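Local coordinates for Non-reducing end alpha-L-arabinofuranosidase BoGH43B (Bacteroides ovatus, PDB 5JOZ), which removes terminal non-reducing alpha-L-arabinofuranosyl residues from xyloglucan side branches, turning S units into X units, at residues G67-T72 / T353-P358; I90-G95 / Q100-V105; L223-C228 / Q234-A239. All coordinates share one frame; numbering follows the deposited sequence.

Overall arrangement
The catalytic part is a five-bladed beta-propeller, followed by a concanavalin A-like domain. Contact 1 ties the two together from loops, is only partly buried, and works through backbone carbonyls, asparagine amides and a water. Contacts 2 and 3 are buried and lie wholly in the propeller. Contact 2 pairs two strands of one blade by regular backbone bonds. Contact 3 sets the approach to the fifth blade on that blade's first strand, with aliphatic packing and a bridging water. Contacts 1 and 2 have centres about 17 Å apart, yet they touch where C68 CB packs 3.8 Å from G95 C. Contact 3 stands apart, its nearest atoms about 9 Å from contact 2.

Contact 1: residues G67-T72 / T353-P358; sequences GCNAST and TTNDSP
C68 O lies over one face of the flat N355 amide, 3.4 Å from N355 CG, at an angle too poor for a hydrogen bond from ND2. The N69 amide comes to the nitrogen end of the same group, and the two amide planes stand 82° apart. N355 ND2 gives a weak bond to N69 OD1, 3.3 Å long. It also donates to G67 O at 3.2 Å, reaching that oxygen from above the carbonyl plane and not along a lone pair. Two acceptors therefore share one NH2 group.

The other end of the amide is used too. N355 OD1 accepts from a water at 2.9 Å, and this water in turn accepts from A70 N at 2.8 Å. Partners at both ends should resist a flip of the amide. The N355 side chain reaches the 67-72 loop because CG lies beside its own backbone N and anti to the carbonyl carbon (chi1 -69°). Its backbone joins in as well: G67 N donates to N355 O at 2.8 Å, the shortest direct bond between the two segments. G67 has a positive phi of 85°, where a CB would press on the preceding carbonyl oxygen.

R327 reinforces the join by donating to both C68 O and D356 O. The contact is an interdomain bridge, far from the annotated catalytic and calcium sites. Residues 67-72 belong to the propeller loop between strands 51-55 and 74-83. Residues 353-358 belong to the loop between strands 343-345 and 359-364 of the concanavalin A-like domain.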
ATOM      1  N   GLY A  67      10.328   8.133 -13.626  1.00 34.40           N
ATOM      2  CA  GLY A  67       9.451   9.045 -14.356  1.00 35.52           C
ATOM      3  C   GLY A  67       7.982   8.987 -13.960  1.00 36.78           C
ATOM      4  O   GLY A  67       7.225   9.874 -14.339  1.00 41.63           O
ATOM      5  N   CYS A  68       7.566   7.978 -13.187  1.00 37.89           N
ATOM      6  CA  CYS A  68       6.145   7.833 -12.821  1.00 39.04           C
ATOM      7  C   CYS A  68       5.719   8.934 -11.844  1.00 31.70           C
ATOM      8  O   CYS A  68       6.516   9.399 -11.018  1.00 31.60           O
ATOM      9  CB  CYS A  68       5.843   6.432 -12.242  1.00 38.16           C
ATOM     10  SG  CYS A  68       6.110   6.230 -10.459  1.00 40.10           S
ATOM     11  N   ASN A  69       4.468   9.356 -11.966  1.00 34.30           N
ATOM     12  CA  ASN A  69       3.892  10.337 -11.053  1.00 36.14           C
ATOM     13  C   ASN A  69       3.741   9.733  -9.670  1.00 33.76           C
ATOM     14  O   ASN A  69       3.502   8.523  -9.522  1.00 29.28           O
ATOM     15  CB  ASN A  69       2.519  10.842 -11.546  1.00 40.93           C
ATOM     16  CG  ASN A  69       2.621  11.893 -12.658  1.00 44.32           C
ATOM     17  OD1 ASN A  69       3.672  12.494 -12.887  1.00 39.26           O
ATOM     18  ND2 ASN A  69       1.502  12.133 -13.338  1.00 44.71           N
ATOM     19  N   ALA A  70       3.906  10.583  -8.660  1.00 34.85           N
ATOM     20  CA  ALA A  70       3.630  10.201  -7.284  1.00 36.61           C
ATOM     21  C   ALA A  70       2.128  10.047  -7.143  1.00 39.32           C
ATOM     22  O   ALA A  70       1.369  10.886  -7.643  1.00 35.40           O
ATOM     23  CB  ALA A  70       4.135  11.257  -6.320  1.00 39.67           C
ATOM     24  N   SER A  71       1.706   8.941  -6.529  1.00 38.29           N
ATOM     25  CA  SER A  71       0.331   8.748  -6.075  1.00 40.75           C
ATOM     26  C   SER A  71      -0.621   8.236  -7.159  1.00 44.08           C
ATOM     27  O   SER A  71      -1.576   7.545  -6.829  1.00 43.67           O
ATOM     28  CB  SER A  71      -0.234  10.028  -5.439  1.00 43.45           C
ATOM     29  OG  SER A  71      -1.253   9.715  -4.515  1.00 54.34           O
ATOM     30  N   THR A  72      -0.384   8.602  -8.425  1.00 43.19           N
ATOM     31  CA  THR A  72      -1.172   8.126  -9.572  1.00 37.80           C
ATOM     32  C   THR A  72      -0.356   7.328 -10.601  1.00 33.42           C
ATOM     33  O   THR A  72      -0.908   6.885 -11.602  1.00 36.79           O
ATOM     34  CB  THR A  72      -1.858   9.316 -10.285  1.00 38.23           C
ATOM     35  OG1 THR A  72      -0.877  10.308 -10.606  1.00 36.33           O
ATOM     36  CG2 THR A  72      -2.933   9.945  -9.397  1.00 32.96           C
ATOM     37  N   THR A 353      11.058  16.996  -6.009  1.00 47.53           N
ATOM     38  CA  THR A 353      10.609  17.789  -7.162  1.00 50.39           C
ATOM     39  C   THR A 353      10.827  17.137  -8.536  1.00 50.20           C
ATOM     40  O   THR A 353      10.284  17.625  -9.527  1.00 45.24           O
ATOM     41  CB  THR A 353      11.304  19.174  -7.169  1.00 60.22           C
ATOM     42  OG1 THR A 353      11.367  19.686  -5.833  1.00 63.05           O
ATOM     43  CG2 THR A 353      10.566  20.183  -8.060  1.00 67.80           C
ATOM     44  N   THR A 354      11.627  16.072  -8.612  1.00 46.68           N
ATOM     45  CA  THR A 354      11.708  15.248  -9.828  1.00 52.25           C
ATOM     46  C   THR A 354      11.010  13.911  -9.636  1.00 48.26           C
ATOM     47  O   THR A 354      10.675  13.522  -8.523  1.00 48.73           O
ATOM     48  CB  THR A 354      13.167  14.970 -10.249  1.00 57.02           C
ATOM     49  OG1 THR A 354      13.855  14.266  -9.202  1.00 53.38           O
ATOM     50  CG2 THR A 354      13.891  16.278 -10.574  1.00 62.89           C
ATOM     51  N   ASN A 355      10.821  13.209 -10.747  1.00 51.63           N
ATOM     52  CA  ASN A 355      10.303  11.848 -10.747  1.00 49.52           C
ATOM     53  C   ASN A 355      11.439  10.824 -10.962  1.00 46.61           C
ATOM     54  O   ASN A 355      11.493  10.130 -11.975  1.00 45.49           O
ATOM     55  CB  ASN A 355       9.211  11.696 -11.826  1.00 51.58           C
ATOM     56  CG  ASN A 355       7.936  12.468 -11.506  1.00 45.42           C
ATOM     57  OD1 ASN A 355       7.833  13.151 -10.485  1.00 49.55           O
ATOM     58  ND2 ASN A 355       6.949  12.350 -12.386  1.00 39.08           N
ATOM     59  N   ASP A 356      12.373  10.763 -10.021  1.00 53.04           N
ATOM     60  CA  ASP A 356      13.220   9.570  -9.865  1.00 51.92           C
ATOM     61  C   ASP A 356      13.317   9.266  -8.367  1.00 35.88           C
ATOM     62  O   ASP A 356      12.306   9.406  -7.686  1.00 35.07           O
ATOM     63  CB  ASP A 356      14.558   9.667 -10.636  1.00 55.53           C
ATOM     64  CG  ASP A 356      15.415  10.823 -10.208  1.00 56.45           C
ATOM     65  OD1 ASP A 356      14.877  11.794  -9.622  1.00 61.26           O
ATOM     66  OD2 ASP A 356      16.633  10.751 -10.484  1.00 52.36           O
ATOM     67  N   SER A 357      14.470   8.840  -7.850  1.00 30.97           N
ATOM     68  CA  SER A 357      14.537   8.277  -6.504  1.00 26.32           C
ATOM     69  C   SER A 357      15.406   9.109  -5.560  1.00 27.43           C
ATOM     70  O   SER A 357      16.640   8.968  -5.562  1.00 22.34           O
ATOM     71  CB  SER A 357      15.039   6.840  -6.567  1.00 27.26           C
ATOM     72  OG  SER A 357      14.881   6.195  -5.320  1.00 27.98           O
ATOM     73  N   PRO A 358      14.765   9.964  -4.727  1.00 25.74           N
ATOM     74  CA  PRO A 358      15.501  10.667  -3.685  1.00 24.58           C
ATOM     75  C   PRO A 358      15.958   9.725  -2.569  1.00 25.55           C
ATOM     76  O   PRO A 358      15.376   8.659  -2.389  1.00 23.78           O
ATOM     77  CB  PRO A 358      14.482  11.677  -3.150  1.00 26.71           C
ATOM     78  CG  PRO A 358      13.151  11.130  -3.494  1.00 26.22           C
ATOM     79  CD  PRO A 358      13.307  10.167  -4.617  1.00 25.39           C
TER
HETATM   80  O   HOH W   1       5.219  13.049  -9.131  1.00 37.72           O

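Contact 2: residues I90-G95 / Q100-V105; sequences IGTNYG and QGVFYV
G91 O accepts a hydrogen bond from F103 N at 3.0 Å and a weaker C-H...O contact from V102 CA, with V102 CA 3.4 Å from G91 O. The return bond, G91 N to F103 O, is also 3.0 Å. This is an antiparallel beta hairpin, made of the two middle strands of a four-stranded propeller blade. G91 and F103 form its hydrogen-bonded pair, flanked by the non-hydrogen-bonded pairs I90-Y104 and T92-V102.

On the face of I90, T92 and V102, the two methyls of V102 part. CG1 is anti to the backbone N (chi1 173°) and meets I90 CG1 at 4.1 Å, while CG2 lies against T92 CG2 at 3.8 Å. An alanine here would lack both methyls and would probably open a gap between I90 CG1 and T92 CG2. T92 OG1 bonds to Y124 O, and its side chain is about 6 Å from that of D126, inferred to tune the proton donor.

F103 turns back over the glycine on the other face, with G91 N over one face of its ring. N93 N donates to G101 O at 3.2 Å. That bond is almost straight (176°), but the donor stands above the carbonyl plane.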
ATOM      1  N   ILE A  90      -0.537 -10.782 -11.029  1.00 26.33           N
ATOM      2  CA  ILE A  90      -0.771  -9.952 -12.205  1.00 24.44           C
ATOM      3  C   ILE A  90      -1.146  -8.555 -11.715  1.00 24.10           C
ATOM      4  O   ILE A  90      -1.844  -8.417 -10.716  1.00 25.08           O
ATOM      5  CB  ILE A  90      -1.871 -10.576 -13.128  1.00 26.55           C
ATOM      6  CG1 ILE A  90      -1.811  -9.995 -14.541  1.00 30.47           C
ATOM      7  CG2 ILE A  90      -3.276 -10.378 -12.582  1.00 25.23           C
ATOM      8  CD1 ILE A  90      -2.714 -10.691 -15.532  1.00 31.44           C
ATOM      9  N   GLY A  91      -0.652  -7.526 -12.393  1.00 21.77           N
ATOM     10  CA  GLY A  91      -1.042  -6.148 -12.098  1.00 22.04           C
ATOM     11  C   GLY A  91      -0.791  -5.248 -13.276  1.00 23.61           C
ATOM     12  O   GLY A  91      -0.495  -5.726 -14.379  1.00 29.86           O
ATOM     13  N   THR A  92      -0.915  -3.947 -13.058  1.00 25.96           N
ATOM     14  CA  THR A  92      -0.598  -2.948 -14.085  1.00 27.42           C
ATOM     15  C   THR A  92       0.385  -1.893 -13.554  1.00 28.92           C
ATOM     16  O   THR A  92       0.222  -1.397 -12.446  1.00 28.56           O
ATOM     17  CB  THR A  92      -1.866  -2.225 -14.551  1.00 29.10           C
ATOM     18  OG1 THR A  92      -2.967  -3.135 -14.544  1.00 28.69           O
ATOM     19  CG2 THR A  92      -1.685  -1.662 -15.955  1.00 31.51           C
ATOM     20  N   ASN A  93       1.387  -1.556 -14.361  1.00 32.08           N
ATOM     21  CA  ASN A  93       2.343  -0.473 -14.082  1.00 32.03           C
ATOM     22  C   ASN A  93       2.041   0.695 -15.037  1.00 29.73           C
ATOM     23  O   ASN A  93       2.131   0.537 -16.254  1.00 32.02           O
ATOM     24  CB  ASN A  93       3.765  -1.017 -14.280  1.00 35.09           C
ATOM     25  CG  ASN A  93       4.857   0.020 -14.033  1.00 41.21           C
ATOM     26  OD1 ASN A  93       4.804   1.156 -14.520  1.00 39.67           O
ATOM     27  ND2 ASN A  93       5.884  -0.391 -13.299  1.00 43.94           N
ATOM     28  N   TYR A  94       1.670   1.851 -14.493  1.00 28.74           N
ATOM     29  CA  TYR A  94       1.439   3.061 -15.297  1.00 33.62           C
ATOM     30  C   TYR A  94       2.514   4.097 -15.030  1.00 35.95           C
ATOM     31  O   TYR A  94       2.663   4.549 -13.893  1.00 38.44           O
ATOM     32  CB  TYR A  94       0.081   3.700 -14.981  1.00 36.32           C
ATOM     33  CG  TYR A  94      -1.133   2.901 -15.421  1.00 44.83           C
ATOM     34  CD1 TYR A  94      -1.605   2.964 -16.734  1.00 41.02           C
ATOM     35  CD2 TYR A  94      -1.827   2.101 -14.512  1.00 44.10           C
ATOM     36  CE1 TYR A  94      -2.722   2.238 -17.128  1.00 42.52           C
ATOM     37  CE2 TYR A  94      -2.945   1.376 -14.897  1.00 47.10           C
ATOM     38  CZ  TYR A  94      -3.391   1.444 -16.204  1.00 45.70           C
ATOM     39  OH  TYR A  94      -4.503   0.714 -16.571  1.00 36.04           O
ATOM     40  N   GLY A  95       3.253   4.471 -16.075  1.00 35.79           N
ATOM     41  CA  GLY A  95       4.091   5.670 -16.058  1.00 33.04           C
ATOM     42  C   GLY A  95       5.584   5.468 -15.890  1.00 34.31           C
ATOM     43  O   GLY A  95       6.356   6.397 -16.127  1.00 39.31           O
ATOM     44  N   GLN A 100       5.343  -1.778 -20.160  1.00 37.96           N
ATOM     45  CA  GLN A 100       4.404  -2.138 -21.223  1.00 37.83           C
ATOM     46  C   GLN A 100       2.983  -2.399 -20.669  1.00 36.41           C
ATOM     47  O   GLN A 100       2.167  -3.007 -21.342  1.00 38.50           O
ATOM     48  CB  GLN A 100       4.937  -3.371 -21.972  1.00 37.02           C
ATOM     49  CG  GLN A 100       6.394  -3.253 -22.446  1.00 40.56           C
ATOM     50  CD  GLN A 100       6.981  -4.549 -23.011  1.00 42.31           C
ATOM     51  OE1 GLN A 100       8.123  -4.904 -22.715  1.00 44.31           O
ATOM     52  NE2 GLN A 100       6.203  -5.261 -23.823  1.00 43.42           N
ATOM     53  N   GLY A 101       2.685  -1.937 -19.453  1.00 35.19           N
ATOM     54  CA  GLY A 101       1.318  -1.973 -18.908  1.00 33.84           C
ATOM     55  C   GLY A 101       1.086  -3.194 -18.038  1.00 32.54           C
ATOM     56  O   GLY A 101       1.706  -3.332 -16.983  1.00 30.13           O
ATOM     57  N   VAL A 102       0.201  -4.088 -18.480  1.00 30.95           N
ATOM     58  CA  VAL A 102      -0.171  -5.244 -17.681  1.00 27.69           C
ATOM     59  C   VAL A 102       0.925  -6.287 -17.730  1.00 25.75           C
ATOM     60  O   VAL A 102       1.431  -6.590 -18.793  1.00 30.90           O
ATOM     61  CB  VAL A 102      -1.527  -5.816 -18.134  1.00 30.73           C
ATOM     62  CG1 VAL A 102      -1.857  -7.119 -17.419  1.00 29.13           C
ATOM     63  CG2 VAL A 102      -2.624  -4.786 -17.886  1.00 28.96           C
ATOM     64  N   PHE A 103       1.277  -6.832 -16.569  1.00 26.12           N
ATOM     65  CA  PHE A 103       2.318  -7.863 -16.447  1.00 28.13           C
ATOM     66  C   PHE A 103       1.910  -8.884 -15.394  1.00 25.70           C
ATOM     67  O   PHE A 103       1.076  -8.593 -14.551  1.00 26.49           O
ATOM     68  CB  PHE A 103       3.652  -7.240 -16.004  1.00 30.89           C
ATOM     69  CG  PHE A 103       3.612  -6.718 -14.600  1.00 27.75           C
ATOM     70  CD1 PHE A 103       3.112  -5.460 -14.349  1.00 25.44           C
ATOM     71  CD2 PHE A 103       3.982  -7.524 -13.524  1.00 29.38           C
ATOM     72  CE1 PHE A 103       2.994  -4.987 -13.055  1.00 24.81           C
ATOM     73  CE2 PHE A 103       3.877  -7.053 -12.221  1.00 31.00           C
ATOM     74  CZ  PHE A 103       3.381  -5.777 -11.992  1.00 27.14           C
ATOM     75  N   TYR A 104       2.539 -10.050 -15.410  1.00 26.20           N
ATOM     76  CA  TYR A 104       2.555 -10.899 -14.234  1.00 28.20           C
ATOM     77  C   TYR A 104       3.937 -11.441 -13.937  1.00 27.36           C
ATOM     78  O   TYR A 104       4.808 -11.441 -14.797  1.00 28.95           O
ATOM     79  CB  TYR A 104       1.500 -12.030 -14.296  1.00 33.10           C
ATOM     80  CG  TYR A 104       1.691 -13.117 -15.337  1.00 36.78           C
ATOM     81  CD1 TYR A 104       1.199 -12.962 -16.631  1.00 39.66           C
ATOM     82  CD2 TYR A 104       2.318 -14.329 -15.013  1.00 41.90           C
ATOM     83  CE1 TYR A 104       1.354 -13.961 -17.587  1.00 41.71           C
ATOM     84  CE2 TYR A 104       2.477 -15.338 -15.967  1.00 43.23           C
ATOM     85  CZ  TYR A 104       1.992 -15.144 -17.255  1.00 42.79           C
ATOM     86  OH  TYR A 104       2.137 -16.123 -18.216  1.00 48.91           O
ATOM     87  N   VAL A 105       4.113 -11.893 -12.693  1.00 27.66           N
ATOM     88  CA  VAL A 105       5.333 -12.536 -12.211  1.00 24.22           C
ATOM     89  C   VAL A 105       4.947 -13.793 -11.447  1.00 25.31           C
ATOM     90  O   VAL A 105       3.841 -13.876 -10.923  1.00 30.32           O
ATOM     91  CB  VAL A 105       6.169 -11.608 -11.288  1.00 26.48           C
ATOM     92  CG1 VAL A 105       6.792 -10.480 -12.089  1.00 24.23           C
ATOM     93  CG2 VAL A 105       5.340 -11.038 -10.145  1.00 26.80           C
TER

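Contact 3: residues L223-C228 / Q234-A239; sequences LSNMNC and QAIGHA
L223 spreads its two methyls over three residues of the facing strand. CD1 presses on I236 CG2 at 3.5 Å, tighter than usual for two carbons, and also touches G237 CA. CD2 rests on A239 CB at 3.9 Å. The first torsion (chi1 48°) puts CG between the backbone N and the carbonyl carbon, and the side chain crosses that of I236 at about a right angle. I236 has CG2 anti to its backbone N, which carries this methyl to L223. Its other branch, CG1, meets N225 CG at 3.8 Å.

Strand 234-243 is the first strand of the fifth propeller blade, and 223-228 is part of the loop leading to it from the fourth. H238, on this strand, touches D16, the inferred proton acceptor, and D126, inferred to modulate the proton donor.

The N225 amide lies beside I236 with its rotation set from outside: OD1 accepts from V291 N, and ND2 donates to F233 O. S224 OG accepts from M226 N at 3.0 Å, an ST turn, and donates to H200 O. A type I turn follows from N225 to C228. A water joins the backbones, accepting from N225 N at 3.0 Å and I236 N at 2.9 Å.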
ATOM      1  N   LEU A 223     -21.090  -5.944  -0.746  1.00 30.95           N
ATOM      2  CA  LEU A 223     -20.636  -5.206   0.431  1.00 35.38           C
ATOM      3  C   LEU A 223     -20.526  -3.726   0.097  1.00 32.46           C
ATOM      4  O   LEU A 223     -20.127  -3.367  -1.007  1.00 27.53           O
ATOM      5  CB  LEU A 223     -19.327  -5.773   1.013  1.00 30.97           C
ATOM      6  CG  LEU A 223     -18.182  -6.040   0.040  1.00 35.23           C
ATOM      7  CD1 LEU A 223     -17.277  -4.835  -0.161  1.00 39.57           C
ATOM      8  CD2 LEU A 223     -17.350  -7.199   0.555  1.00 40.62           C
ATOM      9  N   SER A 224     -20.972  -2.898   1.041  1.00 33.91           N
ATOM     10  CA  SER A 224     -20.872  -1.446   0.963  1.00 39.81           C
ATOM     11  C   SER A 224     -21.281  -0.809   2.283  1.00 36.21           C
ATOM     12  O   SER A 224     -22.179  -1.310   2.947  1.00 34.14           O
ATOM     13  CB  SER A 224     -21.786  -0.877  -0.115  1.00 40.20           C
ATOM     14  OG  SER A 224     -21.624   0.532  -0.169  1.00 36.82           O
ATOM     15  N   ASN A 225     -20.616   0.295   2.636  1.00 41.87           N
ATOM     16  CA  ASN A 225     -21.010   1.166   3.768  1.00 40.84           C
ATOM     17  C   ASN A 225     -21.666   2.488   3.313  1.00 39.56           C
ATOM     18  O   ASN A 225     -21.842   3.413   4.105  1.00 40.75           O
ATOM     19  CB  ASN A 225     -19.799   1.416   4.680  1.00 33.50           C
ATOM     20  CG  ASN A 225     -19.399   0.180   5.438  1.00 31.15           C
ATOM     21  OD1 ASN A 225     -19.672  -0.930   4.993  1.00 36.04           O
ATOM     22  ND2 ASN A 225     -18.757   0.355   6.592  1.00 32.28           N
ATOM     23  N   MET A 226     -22.007   2.543   2.026  1.00 43.82           N
ATOM     24  CA  MET A 226     -22.901   3.539   1.416  1.00 56.18           C
ATOM     25  C   MET A 226     -24.117   3.975   2.263  1.00 53.70           C
ATOM     26  O   MET A 226     -24.360   5.168   2.420  1.00 55.84           O
ATOM     27  CB  MET A 226     -23.367   2.943   0.081  1.00 65.85           C
ATOM     28  CG  MET A 226     -24.319   3.740  -0.781  1.00 82.60           C
ATOM     29  SD  MET A 226     -24.402   2.969  -2.414  1.00 84.28           S
ATOM     30  CE  MET A 226     -24.898   1.290  -2.022  1.00 78.43           C
ATOM     31  N   ASN A 227     -24.862   3.016   2.809  1.00 56.79           N
ATOM     32  CA  ASN A 227     -26.113   3.303   3.548  1.00 64.24           C
ATOM     33  C   ASN A 227     -25.965   3.604   5.053  1.00 70.72           C
ATOM     34  O   ASN A 227     -26.972   3.860   5.722  1.00 67.79           O
ATOM     35  CB  ASN A 227     -27.118   2.152   3.356  1.00 66.17           C
ATOM     36  CG  ASN A 227     -27.748   2.144   1.974  1.00 65.23           C
ATOM     37  OD1 ASN A 227     -27.219   2.723   1.014  1.00 45.89           O
ATOM     38  ND2 ASN A 227     -28.894   1.481   1.866  1.00 70.21           N
ATOM     39  N   CYS A 228     -24.740   3.560   5.586  1.00 71.30           N
ATOM     40  CA  CYS A 228     -24.455   4.014   6.957  1.00 70.34           C
ATOM     41  C   CYS A 228     -23.435   5.165   6.900  1.00 69.22           C
ATOM     42  O   CYS A 228     -22.229   4.916   6.938  1.00 66.18           O
ATOM     43  CB  CYS A 228     -23.948   2.858   7.846  1.00 65.26           C
ATOM     44  SG  CYS A 228     -25.238   1.863   8.648  1.00 81.45           S
ATOM     45  N   GLN A 234     -15.640   3.648   5.694  1.00 29.04           N
ATOM     46  CA  GLN A 234     -16.293   4.217   4.517  1.00 28.99           C
ATOM     47  C   GLN A 234     -15.524   3.802   3.236  1.00 26.66           C
ATOM     48  O   GLN A 234     -14.452   3.193   3.320  1.00 24.25           O
ATOM     49  CB  GLN A 234     -16.375   5.746   4.683  1.00 30.46           C
ATOM     50  CG  GLN A 234     -17.668   6.412   4.208  1.00 40.99           C
ATOM     51  CD  GLN A 234     -18.941   5.946   4.918  1.00 38.51           C
ATOM     52  OE1 GLN A 234     -18.992   5.808   6.145  1.00 36.73           O
ATOM     53  NE2 GLN A 234     -19.989   5.729   4.136  1.00 49.21           N
ATOM     54  N   ALA A 235     -16.097   4.101   2.068  1.00 26.04           N
ATOM     55  CA  ALA A 235     -15.529   3.730   0.754  1.00 30.64           C
ATOM     56  C   ALA A 235     -15.083   2.268   0.663  1.00 28.23           C
ATOM     57  O   ALA A 235     -14.016   1.956   0.124  1.00 27.82           O
ATOM     58  CB  ALA A 235     -14.380   4.664   0.371  1.00 32.65           C
ATOM     59  N   ILE A 236     -15.923   1.388   1.200  1.00 28.69           N
ATOM     60  CA  ILE A 236     -15.672  -0.044   1.215  1.00 26.83           C
ATOM     61  C   ILE A 236     -15.905  -0.593  -0.207  1.00 28.45           C
ATOM     62  O   ILE A 236     -16.896  -0.268  -0.856  1.00 28.84           O
ATOM     63  CB  ILE A 236     -16.565  -0.734   2.277  1.00 26.11           C
ATOM     64  CG1 ILE A 236     -16.039  -0.437   3.689  1.00 28.14           C
ATOM     65  CG2 ILE A 236     -16.680  -2.234   2.042  1.00 26.77           C
ATOM     66  CD1 ILE A 236     -14.804  -1.225   4.094  1.00 27.06           C
ATOM     67  N   GLY A 237     -14.970  -1.393  -0.695  1.00 26.18           N
ATOM     68  CA  GLY A 237     -15.090  -1.980  -2.023  1.00 28.47           C
ATOM     69  C   GLY A 237     -13.804  -2.632  -2.466  1.00 27.03           C
ATOM     70  O   GLY A 237     -12.863  -2.735  -1.680  1.00 26.56           O
ATOM     71  N   HIS A 238     -13.774  -3.067  -3.726  1.00 26.93           N
ATOM     72  CA  HIS A 238     -12.641  -3.808  -4.303  1.00 26.81           C
ATOM     73  C   HIS A 238     -12.299  -5.071  -3.499  1.00 27.85           C
ATOM     74  O   HIS A 238     -11.178  -5.246  -3.003  1.00 28.91           O
ATOM     75  CB  HIS A 238     -11.403  -2.914  -4.481  1.00 28.70           C
ATOM     76  CG  HIS A 238     -10.486  -3.372  -5.577  1.00 30.87           C
ATOM     77  ND1 HIS A 238     -10.186  -2.592  -6.673  1.00 36.78           N
ATOM     78  CD2 HIS A 238      -9.833  -4.544  -5.764  1.00 33.56           C
ATOM     79  CE1 HIS A 238      -9.371  -3.253  -7.476  1.00 33.72           C
ATOM     80  NE2 HIS A 238      -9.147  -4.444  -6.950  1.00 32.78           N
ATOM     81  N   ALA A 239     -13.290  -5.943  -3.380  1.00 26.62           N
ATOM     82  CA  ALA A 239     -13.161  -7.188  -2.651  1.00 25.99           C
ATOM     83  C   ALA A 239     -12.578  -8.340  -3.488  1.00 26.76           C
ATOM     84  O   ALA A 239     -12.567  -8.284  -4.716  1.00 18.96           O
ATOM     85  CB  ALA A 239     -14.513  -7.597  -2.090  1.00 27.82           C
TER
HETATM   86  O   HOH W   2     -18.766   1.967   0.942  1.00 27.03           O